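Sphingomyelinase-c (Listeria ivanovii, PDB 1ZWX) belongs to the endonuclease/exonuclease/phosphatase family and adopts the DNase I-like fold, in which two mixed beta sheets pack together with helices outside. Local coordinates at residues H151-A154 with L158-K161; E170-I175 with L196-G201. All coordinates share one frame; numbering follows the deposited sequence.

Interaction 1 of 2, residues H151-A154 with L158-K161. Unlike the reference sequence in segment 151-154: Gln153 (reference Pro).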
loop_
_atom_site.group_PDB
_atom_site.type_symbol
_atom_site.label_atom_id
_atom_site.label_comp_id
_atom_site.label_asym_id
_atom_site.label_seq_id
_atom_site.Cartn_x
_atom_site.Cartn_y
_atom_site.Cartn_z
ATOM N N HIS A 151 3.967 -2.337 3.044
ATOM C CA HIS A 151 4.073 -1.003 3.613
ATOM C C HIS A 151 5.290 -1.113 4.534
ATOM O O HIS A 151 5.263 -1.816 5.542
ATOM C CB HIS A 151 2.800 -0.626 4.407
ATOM C CG HIS A 151 2.888 0.709 5.112
ATOM N ND1 HIS A 151 2.028 1.073 6.134
ATOM C CD2 HIS A 151 3.734 1.751 4.947
ATOM C CE1 HIS A 151 2.330 2.296 6.547
ATOM N NE2 HIS A 151 3.361 2.731 5.845
ATOM N N THR A 152 6.370 -0.440 4.139
ATOM C CA THR A 152 7.671 -0.586 4.821
ATOM C C THR A 152 7.870 0.503 5.913
ATOM O O THR A 152 7.081 1.426 6.052
ATOM C CB THR A 152 8.854 -0.518 3.806
ATOM O OG1 THR A 152 8.744 0.694 3.077
ATOM C CG2 THR A 152 8.805 -1.700 2.811
ATOM N N GLN A 153 8.933 0.319 6.686
ATOM C CA GLN A 153 9.379 1.255 7.726
ATOM C C GLN A 153 9.362 2.719 7.299
ATOM O O GLN A 153 9.929 3.075 6.260
ATOM C CB GLN A 153 10.820 0.846 8.125
ATOM C CG GLN A 153 11.459 1.818 9.163
ATOM C CD GLN A 153 10.878 1.634 10.569
ATOM O OE1 GLN A 153 10.698 0.506 11.047
ATOM N NE2 GLN A 153 10.606 2.747 11.241
ATOM N N ALA A 154 8.781 3.590 8.151
ATOM C CA ALA A 154 8.772 5.026 7.905
ATOM C C ALA A 154 10.013 5.687 8.538
ATOM O O ALA A 154 10.624 5.122 9.445
ATOM C CB ALA A 154 7.512 5.659 8.509
ATOM N N LEU A 158 12.556 9.727 16.135
ATOM C CA LEU A 158 13.467 9.212 17.136
ATOM C C LEU A 158 14.449 8.152 16.621
ATOM O O LEU A 158 15.179 7.550 17.412
ATOM C CB LEU A 158 12.699 8.699 18.339
ATOM C CG LEU A 158 11.940 9.773 19.129
ATOM C CD1 LEU A 158 11.382 9.182 20.426
ATOM C CD2 LEU A 158 12.836 10.994 19.399
ATOM N N ILE A 159 14.458 7.911 15.310
ATOM C CA ILE A 159 15.522 7.078 14.715
ATOM C C ILE A 159 16.175 7.847 13.585
ATOM O O ILE A 159 15.531 8.654 12.920
ATOM C CB ILE A 159 15.046 5.636 14.307
ATOM C CG1 ILE A 159 14.137 5.669 13.070
ATOM C CG2 ILE A 159 14.368 4.931 15.491
ATOM C CD1 ILE A 159 13.539 4.342 12.698
ATOM N N SER A 160 17.479 7.677 13.417
ATOM C CA SER A 160 18.178 8.424 12.391
ATOM C C SER A 160 17.711 7.927 11.032
ATOM O O SER A 160 17.192 6.804 10.915
ATOM C CB SER A 160 19.697 8.239 12.509
ATOM O OG SER A 160 20.046 6.915 12.186
ATOM N N LYS A 161 17.865 8.776 10.031
ATOM C CA LYS A 161 17.546 8.403 8.653
ATOM C C LYS A 161 18.455 7.269 8.136
ATOM O O LYS A 161 18.009 6.480 7.313
ATOM C CB LYS A 161 17.583 9.637 7.726
ATOM C CG LYS A 161 16.421 10.601 8.018
ATOM C CD LYS A 161 16.423 11.844 7.120
ATOM C CE LYS A 161 15.081 12.599 7.155
ATOM N NZ LYS A 161 14.579 12.928 8.516
#

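Interaction 2 of 2, residues E170-I175 with L196-G201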
loop_
_atom_site.group_PDB
_atom_site.type_symbol
_atom_site.label_atom_id
_atom_site.label_comp_id
_atom_site.label_asym_id
_atom_site.label_seq_id
_atom_site.Cartn_x
_atom_site.Cartn_y
_atom_site.Cartn_z
ATOM N N GLU A 170 16.616 -3.839 4.600
ATOM C CA GLU A 170 16.505 -5.211 5.073
ATOM C C GLU A 170 15.117 -5.738 4.703
ATOM O O GLU A 170 14.960 -6.900 4.281
ATOM C CB GLU A 170 16.734 -5.305 6.584
ATOM C CG GLU A 170 16.897 -6.701 7.146
ATOM C CD GLU A 170 15.546 -7.449 7.349
ATOM O OE1 GLU A 170 15.554 -8.688 7.407
ATOM O OE2 GLU A 170 14.493 -6.800 7.448
ATOM N N GLN A 171 14.113 -4.876 4.840
ATOM C CA GLN A 171 12.724 -5.282 4.507
ATOM C C GLN A 171 12.573 -5.534 3.009
ATOM O O GLN A 171 11.900 -6.475 2.613
ATOM C CB GLN A 171 11.745 -4.198 4.987
ATOM C CG GLN A 171 11.671 -4.201 6.536
ATOM C CD GLN A 171 10.801 -3.082 7.073
ATOM O OE1 GLN A 171 10.444 -2.174 6.342
ATOM N NE2 GLN A 171 10.451 -3.164 8.368
ATOM N N MET A 172 13.195 -4.702 2.173
ATOM C CA MET A 172 13.213 -4.992 0.734
ATOM C C MET A 172 13.858 -6.346 0.419
ATOM O O MET A 172 13.341 -7.085 -0.445
ATOM C CB MET A 172 13.842 -3.857 -0.069
ATOM C CG MET A 172 13.207 -2.585 0.271
ATOM S SD MET A 172 12.919 -1.235 -0.803
ATOM C CE MET A 172 12.049 -0.150 0.329
ATOM N N GLN A 173 14.957 -6.678 1.106
ATOM C CA GLN A 173 15.566 -7.996 0.982
ATOM C C GLN A 173 14.616 -9.112 1.402
ATOM O O GLN A 173 14.606 -10.159 0.754
ATOM C CB GLN A 173 16.888 -8.156 1.765
ATOM C CG GLN A 173 17.557 -9.541 1.544
ATOM C CD GLN A 173 17.934 -9.746 0.047
ATOM O OE1 GLN A 173 18.617 -8.912 -0.568
ATOM N NE2 GLN A 173 17.454 -10.842 -0.539
ATOM N N GLU A 174 13.868 -8.921 2.501
ATOM C CA GLU A 174 12.880 -9.939 2.903
ATOM C C GLU A 174 11.935 -10.279 1.745
ATOM O O GLU A 174 11.630 -11.440 1.549
ATOM C CB GLU A 174 12.091 -9.525 4.152
ATOM C CG GLU A 174 12.963 -9.463 5.434
ATOM C CD GLU A 174 12.132 -9.368 6.724
ATOM O OE1 GLU A 174 11.080 -10.012 6.800
ATOM O OE2 GLU A 174 12.533 -8.640 7.658
ATOM N N ILE A 175 11.519 -9.264 0.996
ATOM C CA ILE A 175 10.621 -9.431 -0.150
ATOM C C ILE A 175 11.329 -10.230 -1.272
ATOM O O ILE A 175 10.792 -11.216 -1.797
ATOM C CB ILE A 175 10.148 -8.090 -0.639
ATOM C CG1 ILE A 175 9.178 -7.444 0.404
ATOM C CG2 ILE A 175 9.483 -8.175 -2.030
ATOM C CD1 ILE A 175 8.860 -5.996 0.073
ATOM N N LEU A 196 6.270 2.329 -0.119
ATOM C CA LEU A 196 7.641 1.865 0.079
ATOM C C LEU A 196 8.477 2.822 0.953
ATOM O O LEU A 196 9.605 2.452 1.357
ATOM C CB LEU A 196 8.348 1.602 -1.272
ATOM C CG LEU A 196 8.136 0.179 -1.854
ATOM C CD1 LEU A 196 8.801 -0.886 -1.001
ATOM C CD2 LEU A 196 6.681 -0.191 -1.960
ATOM N N ASN A 197 7.943 4.018 1.214
ATOM C CA ASN A 197 8.570 4.982 2.157
ATOM C C ASN A 197 9.991 5.410 1.687
ATOM O O ASN A 197 10.853 5.790 2.474
ATOM C CB ASN A 197 8.556 4.426 3.579
ATOM C CG ASN A 197 7.414 4.990 4.415
ATOM O OD1 ASN A 197 7.153 6.203 4.387
ATOM N ND2 ASN A 197 6.727 4.134 5.145
ATOM N N VAL A 198 10.205 5.324 0.379
ATOM C CA VAL A 198 11.443 5.760 -0.265
ATOM C C VAL A 198 11.051 6.844 -1.257
ATOM O O VAL A 198 10.262 6.605 -2.182
ATOM C CB VAL A 198 12.163 4.592 -0.948
ATOM C CG1 VAL A 198 13.425 5.082 -1.759
ATOM C CG2 VAL A 198 12.530 3.530 0.055
ATOM N N ASN A 199 11.572 8.055 -1.037
ATOM C CA ASN A 199 11.260 9.195 -1.860
ATOM C C ASN A 199 11.948 9.087 -3.237
ATOM O O ASN A 199 13.146 8.759 -3.333
ATOM C CB ASN A 199 11.651 10.491 -1.101
ATOM C CG ASN A 199 11.147 11.752 -1.773
ATOM O OD1 ASN A 199 10.139 11.759 -2.483
ATOM N ND2 ASN A 199 11.863 12.847 -1.548
ATOM N N TYR A 200 11.164 9.315 -4.287
ATOM C CA TYR A 200 11.606 9.146 -5.659
ATOM C C TYR A 200 12.807 10.034 -5.948
ATOM O O TYR A 200 12.870 11.160 -5.462
ATOM C CB TYR A 200 10.493 9.534 -6.645
ATOM C CG TYR A 200 10.967 9.456 -8.086
ATOM C CD1 TYR A 200 11.243 8.212 -8.677
ATOM C CD2 TYR A 200 11.181 10.616 -8.848
ATOM C CE1 TYR A 200 11.697 8.116 -10.014
ATOM C CE2 TYR A 200 11.640 10.536 -10.178
ATOM C CZ TYR A 200 11.896 9.290 -10.744
ATOM O OH TYR A 200 12.356 9.191 -12.045
ATOM N N GLY A 201 13.742 9.501 -6.727
ATOM C CA GLY A 201 14.835 10.289 -7.279
ATOM C C GLY A 201 15.959 10.551 -6.306
ATOM O O GLY A 201 16.764 11.442 -6.536
#

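Interaction 1 of 2, residues H151-A154 with L158-K161
The side-chain amide of Gln153 meets the methyl end of Ile159, with NE2 lying 3.6 Å from CD1. The two side chains approach from opposite directions, and CD1 also lies 4.4 Å from the carbonyl oxygen of Ala154. In Ile159, CG1 lies between the backbone N and the carbonyl carbon (chi1 72°), and an extended chi2 carries CD1 on to the amide. Gln153, by contrast, is bent: its CG stands anti to the backbone N, and a turn at chi2 (74°) brings the amide toward the carbonyl of the following residue, Ala154. There NE2 donates to Ala154 O at 3.0 Å, with an N-H...O angle of 158°. The donor lies in the carbonyl plane on a lone pair, and the oxygen is close to the amide plane of Gln153. OE1 accepts from the backbone N of Gly123, so both ends of the amide are engaged and its rotation is defined.

Further out, Gln153 rests on Ile167 and Ile159 on Ser164, both on helix 161-182, while Ser160 occupies that helix's N-cap position. Asp126 OD2 accepts a hydrogen bond from Ala154 N; the Ala154 side chain is about 4 Å from a bound phosphate ion. The contact lies within the connection from strand 143-151 to helix 161-182, between its two ends. With only 64 Å² buried and no hydrogen bond between the segments, Ile159 supplies apolar cover, whereas the amide's orientation is set by its polar partners.

Interaction 2 of 2, residues E170-I175 with L196-G201
Met172 reaches Leu196 and Val198 through a first torsion that sets CG anti to its carbonyl carbon (chi1 -52°), a bend at chi2, and a straight final torsion that extends CE past the sulfur. On the other segment, Val198 has CG2 anti to its own carbonyl carbon, which places this methyl beside the same CE. Met172 has two modelled conformers; the contacts of CE and SD hold for one of them and are to that extent uncertain.

In that conformer the terminal methyl does most of the touching. Met172 CE lies 3.6 Å from Leu196 CD1 and 3.7 Å from Val198 CG2, so the thioether ends against both branched side chains. The side chains of Met172 and Leu196 cross at a slant, and SD is 4.1 Å from the same Leu196 CD1. Leu196 offers a polar neighbour as well: its backbone O is 3.7 Å from CE, a packing distance. All three contacting residues are buried, and the cohesion across the 132 Å² interface is apolar, with no hydrogen bond between the segments. Backbone bonds such as Glu174 N to Glu170 O keep the helical side regular.

Helix 203-212 closes over the cluster: Met172 rests on Met208 and Leu212, and Leu196 also meets Met208. Leu196 further packs on Thr150 of strand 143-151 and Tyr249 of strand 248-252; the Tyr249 hydroxyl is hydrogen-bonded to Val198 O. Helix 161-182 is thereby joined to the loop that leaves strand 189-193 and leads into helix 203-212.

Strand 143-151, helix 161-182 and the parallel, adjacent strand 189-193 form a beta-alpha-beta crossover. Interaction 1 lies in the connection from its first strand to the helix, while interaction 2 joins the middle of that helix to the loop following its second strand. Their centres lie 11 Å apart, and polar groups bridge them directly. Gln153 N is 2.9 Å from Gln171 OE1, and Thr152 O is 2.9 Å from Asn197 ND2, both probable hydrogen bonds, so segment 151-154 is tied to both segments of interaction 2. The phosphate ion near Ala154, probably from the crystallisation liquor, may mark a pocket on the interaction 1 side.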